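Local coordinates for protein SPOU RRNA methylase (Sulfolobus acidocaldarius, PDB 4CNG) that methylates the 2'-hydroxyl of cytidine 32 in tRNA, using S-adenosyl-L-methionine as the methyl donor, and works as a homodimer, at residues 23-28 against 164-169; 82-87 against 143-148. The protein carries 1 engineered substitution. One frame throughout, in Å; residues are numbered along the deposited sequence.

Contact 1 of 2, residues 23-28 against 164-169; sequences IRLVIV and HAVGIV. With SAH (S-adenosyl-L-homocysteine), chain C.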
ATOM      1  N   ILE A  23      15.877  -0.832 -10.068  1.00 16.47           N
ATOM      2  CA  ILE A  23      15.273  -1.402  -8.885  1.00 14.74           C
ATOM      3  C   ILE A  23      14.877  -2.840  -9.102  1.00 13.80           C
ATOM      4  O   ILE A  23      14.155  -3.158 -10.030  1.00 14.44           O
ATOM      5  CB  ILE A  23      14.012  -0.610  -8.446  1.00 17.91           C
ATOM      6  CG1 ILE A  23      14.310   0.888  -8.302  1.00 24.22           C
ATOM      7  CG2 ILE A  23      13.436  -1.231  -7.177  1.00 18.80           C
ATOM      8  CD1 ILE A  23      15.280   1.216  -7.196  1.00 25.74           C
ATOM      9  N   ARG A  24      15.359  -3.695  -8.211  1.00 12.59           N
ATOM     10  CA  ARG A  24      14.927  -5.082  -8.133  1.00 11.71           C
ATOM     11  C   ARG A  24      14.083  -5.270  -6.874  1.00 11.31           C
ATOM     12  O   ARG A  24      14.530  -5.007  -5.773  1.00 15.18           O
ATOM     13  CB  ARG A  24      16.132  -6.027  -8.080  1.00 12.00           C
ATOM     14  CG  ARG A  24      15.708  -7.478  -8.000  1.00 12.58           C
ATOM     15  CD  ARG A  24      16.889  -8.421  -7.821  1.00 13.64           C
ATOM     16  NE  ARG A  24      17.761  -8.365  -8.971  1.00 14.82           N
ATOM     17  CZ  ARG A  24      18.950  -8.951  -9.038  1.00 17.77           C
ATOM     18  NH1 ARG A  24      19.418  -9.667  -8.021  1.00 20.86           N
ATOM     19  NH2 ARG A  24      19.691  -8.718 -10.095  1.00 22.72           N
ATOM     20  N   LEU A  25      12.852  -5.714  -7.055  1.00 10.52           N
ATOM     21  CA  LEU A  25      11.978  -6.063  -5.976  1.00  9.49           C
ATOM     22  C   LEU A  25      12.150  -7.552  -5.677  1.00  9.89           C
ATOM     23  O   LEU A  25      12.037  -8.353  -6.594  1.00 11.21           O
ATOM     24  CB  LEU A  25      10.525  -5.765  -6.360  1.00 10.65           C
ATOM     25  CG  LEU A  25       9.481  -6.054  -5.327  1.00 10.74           C
ATOM     26  CD1 LEU A  25       9.675  -5.217  -4.094  1.00 10.95           C
ATOM     27  CD2 LEU A  25       8.114  -5.839  -5.934  1.00 11.87           C
ATOM     28  N   VAL A  26      12.425  -7.874  -4.425  1.00  9.15           N
ATOM     29  CA  VAL A  26      12.598  -9.253  -3.964  1.00  8.70           C
ATOM     30  C   VAL A  26      11.575  -9.544  -2.882  1.00  8.72           C
ATOM     31  O   VAL A  26      11.560  -8.894  -1.857  1.00 10.29           O
ATOM     32  CB  VAL A  26      14.043  -9.497  -3.413  1.00  9.80           C
ATOM     33  CG1 VAL A  26      14.165 -10.916  -2.885  1.00 11.29           C
ATOM     34  CG2 VAL A  26      15.086  -9.164  -4.450  1.00 10.75           C
ATOM     35  N   ILE A  27      10.738 -10.551  -3.135  1.00  8.76           N
ATOM     36  CA  ILE A  27       9.729 -10.969  -2.192  1.00  8.43           C
ATOM     37  C   ILE A  27      10.101 -12.368  -1.697  1.00  8.83           C
ATOM     38  O   ILE A  27      10.195 -13.291  -2.485  1.00  9.60           O
ATOM     39  CB  ILE A  27       8.316 -10.970  -2.811  1.00  9.33           C
ATOM     40  CG1 ILE A  27       8.010  -9.687  -3.574  1.00 10.51           C
ATOM     41  CG2 ILE A  27       7.268 -11.245  -1.770  1.00 10.98           C
ATOM     42  CD1 ILE A  27       8.046  -8.445  -2.715  1.00 10.11           C
ATOM     43  N   VAL A  28      10.287 -12.502  -0.402  1.00  8.76           N
ATOM     44  CA  VAL A  28      10.791 -13.752   0.185  1.00  9.47           C
ATOM     45  C   VAL A  28       9.638 -14.622   0.678  1.00  8.92           C
ATOM     46  O   VAL A  28       8.910 -14.276   1.603  1.00 10.72           O
ATOM     47  CB  VAL A  28      11.769 -13.473   1.312  1.00 10.00           C
ATOM     48  CG1 VAL A  28      12.322 -14.775   1.913  1.00 11.79           C
ATOM     49  CG2 VAL A  28      12.904 -12.603   0.833  1.00 11.71           C
ATOM     50  N   HIS A 164       0.862  -3.918   0.819  1.00  8.24           N
ATOM     51  CA  HIS A 164       0.715  -2.485   1.116  1.00  8.94           C
ATOM     52  C   HIS A 164       2.028  -1.832   1.470  1.00  8.68           C
ATOM     53  O   HIS A 164       2.274  -0.708   1.045  1.00  9.66           O
ATOM     54  CB  HIS A 164      -0.394  -2.279   2.154  1.00  9.08           C
ATOM     55  CG  HIS A 164      -1.726  -2.761   1.663  1.00  9.49           C
ATOM     56  ND1 HIS A 164      -2.076  -4.098   1.672  1.00 10.94           N
ATOM     57  CD2 HIS A 164      -2.716  -2.114   0.999  1.00 10.63           C
ATOM     58  CE1 HIS A 164      -3.236  -4.241   1.053  1.00 11.50           C
ATOM     59  NE2 HIS A 164      -3.666  -3.049   0.659  1.00 11.99           N
ATOM     60  N   ALA A 165       2.902  -2.566   2.197  1.00  8.43           N
ATOM     61  CA  ALA A 165       4.246  -2.110   2.399  1.00  8.76           C
ATOM     62  C   ALA A 165       4.994  -1.941   1.065  1.00  8.38           C
ATOM     63  O   ALA A 165       5.671  -0.927   0.827  1.00  9.54           O
ATOM     64  CB  ALA A 165       4.994  -3.051   3.316  1.00  9.18           C
ATOM     65  N   VAL A 166       4.849  -2.931   0.193  1.00  8.29           N
ATOM     66  CA  VAL A 166       5.496  -2.862  -1.118  1.00  9.15           C
ATOM     67  C   VAL A 166       4.953  -1.611  -1.865  1.00  8.72           C
ATOM     68  O   VAL A 166       5.712  -0.852  -2.437  1.00  9.67           O
ATOM     69  CB  VAL A 166       5.225  -4.115  -1.912  1.00  8.47           C
ATOM     70  CG1 VAL A 166       5.653  -3.933  -3.355  1.00 10.90           C
ATOM     71  CG2 VAL A 166       5.969  -5.304  -1.300  1.00  8.68           C
ATOM     72  N   GLY A 167       3.630  -1.406  -1.873  1.00  8.71           N
ATOM     73  CA  GLY A 167       3.064  -0.276  -2.616  1.00  9.34           C
ATOM     74  C   GLY A 167       3.576   1.064  -2.121  1.00  9.47           C
ATOM     75  O   GLY A 167       3.863   1.944  -2.914  1.00 10.35           O
ATOM     76  N   ILE A 168       3.709   1.226  -0.809  1.00  9.00           N
ATOM     77  CA  ILE A 168       4.204   2.472  -0.246  1.00  9.71           C
ATOM     78  C   ILE A 168       5.640   2.710  -0.682  1.00  9.74           C
ATOM     79  O   ILE A 168       6.008   3.814  -1.034  1.00 10.71           O
ATOM     80  CB  ILE A 168       4.023   2.487   1.281  1.00  9.97           C
ATOM     81  CG1 ILE A 168       2.547   2.685   1.602  1.00 10.23           C
ATOM     82  CG2 ILE A 168       4.936   3.515   1.928  1.00 12.26           C
ATOM     83  CD1 ILE A 168       2.140   2.307   2.988  1.00 12.25           C
ATOM     84  N   VAL A 169       6.506   1.673  -0.593  1.00 10.02           N
ATOM     85  CA  VAL A 169       7.879   1.845  -0.997  1.00 10.30           C
ATOM     86  C   VAL A 169       7.984   2.180  -2.488  1.00 10.64           C
ATOM     87  O   VAL A 169       8.768   3.049  -2.901  1.00 12.38           O
ATOM     88  CB  VAL A 169       8.730   0.612  -0.609  1.00 10.20           C
ATOM     89  CG1 VAL A 169      10.139   0.710  -1.148  1.00 12.66           C
ATOM     90  CG2 VAL A 169       8.762   0.510   0.914  1.00 11.37           C
TER
HETATM   91  N   SAH C1157       5.009 -10.837  12.203  1.00 23.61           N
HETATM   92  CA  SAH C1157       5.898 -10.508  11.058  1.00 18.02           C
HETATM   93  CB  SAH C1157       5.183  -9.475  10.203  1.00 16.99           C
HETATM   94  CG  SAH C1157       5.700  -9.418   8.754  1.00 14.47           C
HETATM   95  SD  SAH C1157       4.805  -8.214   7.781  1.00 12.63           S
HETATM   96  C   SAH C1157       7.209 -10.022  11.606  1.00 25.55           C
HETATM   97  O   SAH C1157       7.347  -9.808  12.812  1.00 56.48           O
HETATM   98  OXT SAH C1157       8.205  -9.969  10.915  1.00 29.59           O
HETATM   99  C5' SAH C1157       5.353  -8.751   6.159  1.00 11.42           C
HETATM  100  C4' SAH C1157       6.419  -7.889   5.495  1.00  8.98           C
HETATM  101  O4' SAH C1157       5.870  -6.588   5.230  1.00  9.22           O
HETATM  102  C3' SAH C1157       7.634  -7.610   6.306  1.00  8.66           C
HETATM  103  O3' SAH C1157       8.523  -8.738   6.254  1.00  9.92           O
HETATM  104  C2' SAH C1157       8.191  -6.368   5.670  1.00  8.27           C
HETATM  105  O2' SAH C1157       8.846  -6.694   4.450  1.00  8.92           O
HETATM  106  C1' SAH C1157       6.903  -5.598   5.351  1.00  8.65           C
HETATM  107  N9  SAH C1157       6.481  -4.643   6.419  1.00  8.06           N
HETATM  108  C8  SAH C1157       5.284  -4.621   7.070  1.00  8.64           C
HETATM  109  N7  SAH C1157       5.185  -3.480   7.806  1.00  8.82           N
HETATM  110  C5  SAH C1157       6.319  -2.775   7.577  1.00  8.34           C
HETATM  111  C6  SAH C1157       6.787  -1.503   7.960  1.00  8.41           C
HETATM  112  N6  SAH C1157       6.089  -0.701   8.790  1.00  9.44           N
HETATM  113  N1  SAH C1157       7.953  -1.102   7.515  1.00  8.99           N
HETATM  114  C2  SAH C1157       8.648  -1.885   6.674  1.00  9.77           C
HETATM  115  N3  SAH C1157       8.292  -3.078   6.220  1.00  8.92           N
HETATM  116  C4  SAH C1157       7.123  -3.499   6.651  1.00  7.90           C
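Val-166 faces Leu-25 and Ile-27 from a helix turn closed by the backbone bond from Ile-168 N to His-164 O, 3.0 Å. No hydrogen bond crosses between the two segments. The meeting is wholly apolar and buries a modest 96 Å². Val-166 supplies everything on the helix side, with one methyl for each partner. Val-166 CG1 meets Leu-25 CD2 at 4.0 Å, the two side chains meeting at a slant. Val-166 CG2 meets Ile-27 CD1 end to end, also at 4.0 Å. A chi1 of 169° at Val-166 turns CG1 away from the backbone N and sets CG2 beside it, and this splits the branch between the two strand residues. The CB of Leu-25 is directed toward the helix. At Ile-27 the CB is not directed at the helix, yet its CG1 lies beside the backbone N (chi1 -48°) and the chain bends again at chi2 -61°, which brings CD1 in to the valine.

Ile-39 of helix 33-45 touches all three residues, and Phe-130 of strand 125-130 touches Leu-25 and Val-166. One residue back, Ala-165 CB lies against the bond that joins ribose to adenine in S-adenosyl-L-homocysteine, 3.8 Å from C1' of the ligand. His-164 turns to the dimer partner, where it stacks on His-164 of the second subunit. Strand 22-28 thus packs against a helix that serves core, cofactor and dimer interface within three consecutive residues. This is consistent with the knotted SPOUT fold, in which a helix follows the cofactor-binding loops. With only methyl groups meeting, the contact has no directional bond. The fit of branched side chains against one another, away from water, probably helps to set how the helix sits on the strand.

Contact 2 of 2, residues 82-87 against 143-148; sequences NNFDDA and AKSDFL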
ATOM      1  N   ASN A  82      15.129 -20.453  -5.752  1.00 12.66           N
ATOM      2  CA  ASN A  82      14.958 -21.238  -4.554  1.00 13.98           C
ATOM      3  C   ASN A  82      15.543 -20.630  -3.311  1.00 17.41           C
ATOM      4  O   ASN A  82      15.064 -20.912  -2.186  1.00 22.42           O
ATOM      5  CB  ASN A  82      15.444 -22.646  -4.720  1.00 16.54           C
ATOM      6  CG  ASN A  82      14.920 -23.567  -3.613  1.00 19.76           C
ATOM      7  OD1 ASN A  82      15.685 -24.313  -3.041  1.00 24.48           O
ATOM      8  ND2 ASN A  82      13.638 -23.449  -3.252  1.00 17.18           N
ATOM      9  N   ASN A  83      16.537 -19.775  -3.480  1.00 16.61           N
ATOM     10  CA  ASN A  83      17.292 -19.303  -2.321  1.00 21.31           C
ATOM     11  C   ASN A  83      17.427 -17.809  -2.325  1.00 17.55           C
ATOM     12  O   ASN A  83      17.491 -17.144  -3.371  1.00 21.34           O
ATOM     13  CB  ASN A  83      18.699 -19.891  -2.272  1.00 31.44           C
ATOM     14  CG  ASN A  83      19.540 -19.453  -3.449  1.00 71.78           C
ATOM     15  OD1 ASN A  83      20.437 -18.474  -3.312  1.00105.46           O
ATOM     16  ND2 ASN A  83      19.305 -20.126  -4.606  1.00 69.28           N
ATOM     17  N   PHE A  84      17.433 -17.289  -1.123  1.00 15.87           N
ATOM     18  CA  PHE A  84      17.616 -15.875  -0.913  1.00 14.82           C
ATOM     19  C   PHE A  84      18.851 -15.294  -1.608  1.00 14.08           C
ATOM     20  O   PHE A  84      18.834 -14.248  -2.257  1.00 15.01           O
ATOM     21  CB  PHE A  84      17.671 -15.644   0.586  1.00 15.55           C
ATOM     22  CG  PHE A  84      17.805 -14.225   0.970  1.00 14.41           C
ATOM     23  CD1 PHE A  84      16.704 -13.398   0.972  1.00 18.68           C
ATOM     24  CD2 PHE A  84      18.957 -13.758   1.497  1.00 15.15           C
ATOM     25  CE1 PHE A  84      16.777 -12.136   1.478  1.00 20.35           C
ATOM     26  CE2 PHE A  84      19.061 -12.458   1.921  1.00 17.52           C
ATOM     27  CZ  PHE A  84      17.970 -11.641   1.905  1.00 16.85           C
ATOM     28  N   ASP A  85      19.965 -15.981  -1.446  1.00 15.11           N
ATOM     29  CA  ASP A  85      21.222 -15.495  -1.979  1.00 15.33           C
ATOM     30  C   ASP A  85      21.137 -15.271  -3.475  1.00 17.25           C
ATOM     31  O   ASP A  85      21.773 -14.366  -3.991  1.00 19.42           O
ATOM     32  CB  ASP A  85      22.369 -16.464  -1.706  1.00 18.08           C
ATOM     33  CG  ASP A  85      22.694 -16.651  -0.230  1.00 21.86           C
ATOM     34  OD1 ASP A  85      22.466 -15.760   0.579  1.00 23.14           O
ATOM     35  OD2 ASP A  85      23.445 -17.614   0.081  1.00 35.95           O
ATOM     36  N   ASP A  86      20.453 -16.151  -4.195  1.00 18.24           N
ATOM     37  CA  ASP A  86      20.383 -16.014  -5.659  1.00 21.96           C
ATOM     38  C   ASP A  86      19.558 -14.815  -6.164  1.00 24.53           C
ATOM     39  O   ASP A  86      19.707 -14.361  -7.299  1.00178.26           O
ATOM     40  CB  ASP A  86      19.866 -17.315  -6.284  1.00 23.88           C
ATOM     41  CG  ASP A  86      20.946 -18.433  -6.349  1.00 66.82           C
ATOM     42  OD1 ASP A  86      22.039 -18.278  -5.703  1.00121.98           O
ATOM     43  OD2 ASP A  86      20.663 -19.504  -7.023  1.00148.46           O
ATOM     44  N   ALA A  87      18.685 -14.337  -5.288  1.00 13.89           N
ATOM     45  CA  ALA A  87      17.832 -13.197  -5.588  1.00 13.82           C
ATOM     46  C   ALA A  87      18.498 -11.846  -5.370  1.00 13.34           C
ATOM     47  O   ALA A  87      18.007 -10.834  -5.888  1.00 16.24           O
ATOM     48  CB  ALA A  87      16.542 -13.297  -4.796  1.00 13.18           C
ATOM     49  N   ALA A 143      21.038  -9.786   8.166  1.00 12.35           N
ATOM     50  CA  ALA A 143      22.491  -9.697   8.233  1.00 13.07           C
ATOM     51  C   ALA A 143      23.145  -9.626   6.871  1.00 12.58           C
ATOM     52  O   ALA A 143      24.164  -8.953   6.737  1.00 15.32           O
ATOM     53  CB  ALA A 143      23.082 -10.868   9.018  1.00 14.89           C
ATOM     54  N   LYS A 144      22.540 -10.266   5.872  1.00 12.51           N
ATOM     55  CA  LYS A 144      23.018 -10.282   4.500  1.00 12.98           C
ATOM     56  C   LYS A 144      22.631  -9.032   3.732  1.00 13.29           C
ATOM     57  O   LYS A 144      23.013  -8.879   2.582  1.00 16.06           O
ATOM     58  CB  LYS A 144      22.467 -11.506   3.788  1.00 12.96           C
ATOM     59  CG  LYS A 144      23.140 -12.799   4.194  1.00 13.92           C
ATOM     60  CD  LYS A 144      22.401 -13.985   3.602  1.00 14.35           C
ATOM     61  CE  LYS A 144      23.121 -15.297   3.883  1.00 14.00           C
ATOM     62  NZ  LYS A 144      22.355 -16.434   3.289  1.00 14.67           N
ATOM     63  N   SER A 145      21.876  -8.115   4.366  1.00 12.15           N
ATOM     64  CA  SER A 145      21.404  -6.888   3.740  1.00 11.55           C
ATOM     65  C   SER A 145      22.255  -5.716   4.236  1.00 12.10           C
ATOM     66  O   SER A 145      22.834  -5.735   5.318  1.00 14.06           O
ATOM     67  CB  SER A 145      19.912  -6.678   4.057  1.00 12.35           C
ATOM     68  OG  SER A 145      19.169  -7.772   3.545  1.00 12.73           O
ATOM     69  N   ASP A 146      22.302  -4.635   3.464  1.00 11.33           N
ATOM     70  CA  ASP A 146      23.048  -3.434   3.818  1.00 11.63           C
ATOM     71  C   ASP A 146      22.293  -2.491   4.761  1.00 11.05           C
ATOM     72  O   ASP A 146      22.902  -1.877   5.628  1.00 13.28           O
ATOM     73  CB  ASP A 146      23.434  -2.679   2.560  1.00 12.83           C
ATOM     74  CG  ASP A 146      24.331  -3.502   1.667  1.00 13.94           C
ATOM     75  OD1 ASP A 146      25.438  -3.814   2.134  1.00 19.27           O
ATOM     76  OD2 ASP A 146      23.974  -3.796   0.507  1.00 15.21           O
ATOM     77  N   PHE A 147      20.995  -2.364   4.553  1.00 10.81           N
ATOM     78  CA  PHE A 147      20.163  -1.456   5.323  1.00 10.35           C
ATOM     79  C   PHE A 147      18.846  -2.148   5.684  1.00  9.26           C
ATOM     80  O   PHE A 147      18.464  -3.108   5.025  1.00 10.54           O
ATOM     81  CB  PHE A 147      19.854  -0.181   4.517  1.00 10.84           C
ATOM     82  CG  PHE A 147      21.062   0.691   4.238  1.00 11.68           C
ATOM     83  CD1 PHE A 147      21.650   1.410   5.251  1.00 13.61           C
ATOM     84  CD2 PHE A 147      21.563   0.820   2.970  1.00 13.63           C
ATOM     85  CE1 PHE A 147      22.715   2.245   4.996  1.00 16.95           C
ATOM     86  CE2 PHE A 147      22.653   1.645   2.711  1.00 16.38           C
ATOM     87  CZ  PHE A 147      23.184   2.386   3.718  1.00 16.86           C
ATOM     88  N   LEU A 148      18.190  -1.638   6.717  1.00 10.18           N
ATOM     89  CA  LEU A 148      16.906  -2.146   7.167  1.00  9.55           C
ATOM     90  C   LEU A 148      15.937  -0.943   7.233  1.00  9.15           C
ATOM     91  O   LEU A 148      16.063  -0.073   8.097  1.00 10.42           O
ATOM     92  CB  LEU A 148      17.026  -2.787   8.536  1.00 10.72           C
ATOM     93  CG  LEU A 148      15.770  -3.470   9.045  1.00 11.01           C
ATOM     94  CD1 LEU A 148      15.333  -4.591   8.133  1.00 11.94           C
ATOM     95  CD2 LEU A 148      15.943  -3.936  10.482  1.00 13.04           C
TER
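Phe-84 and Lys-144 form the close-packed part of this contact. Lys-144 CB lies at the edge of the ring, in its plane, 4.0 Å from Phe-84 CE2. The two side chains run alongside each other, pointing opposite ways, and Lys-144 CD also comes to 4.0 Å from Phe-84 CE2. Ile-129 of strand 125-130 touches both Phe-84 and Ser-145. Ser-145 OG approaches the ring edge too, but its hydrogen bond goes to Glu-141 O.

The outer side is looser and polar. The lysine chain is extended beyond CG, which carries NZ past the ring to the exposed Asp-85. There Lys-144 NZ gives a salt-bridge hydrogen bond of 2.8 Å to Asp-85 OD1. The amine comes from the syn side, 29° out of the carboxylate plane, and the two side chains cross at about a right angle. With an alanine in place of Lys-144, the Asp-85 carboxylate would probably lose its salt-bridge mate, and the ring edge of Phe-84 the lysine methylenes beside it.

Asn-83 stands at the N-cap of the short, weakly bonded helix 84-87 that carries Phe-84 and Asp-85. The contact is structural packing: it joins this helix, which follows strand 79-81, to the turn between helix 139-143 and strand 147-149, over one face of the parallel sheet of an alpha/beta SPOUT fold.

Overall arrangement
The centres of the two contacts lie 14 Å apart, and both reach the same parallel sheet. Along the chain contact 2 is nested inside contact 1: segment 23-28 comes first, then 82-87, 143-148 and 164-169. Strand 147-149 leads on to helix 162-175, so the later segments of both contacts are close in sequence. Contact 1 uses one face of strand 22-28. Contact 2 touches the other, where Val-28 CG2 packs 3.9 Å from Phe-84 CD1. Arg-24 NH1 also lies 2.8 Å from Ala-87 O, a probable hydrogen bond. Strand 22-28, an inner strand, is therefore packed on both faces. Contact 1 lies in the core by the cofactor, and contact 2 farther out.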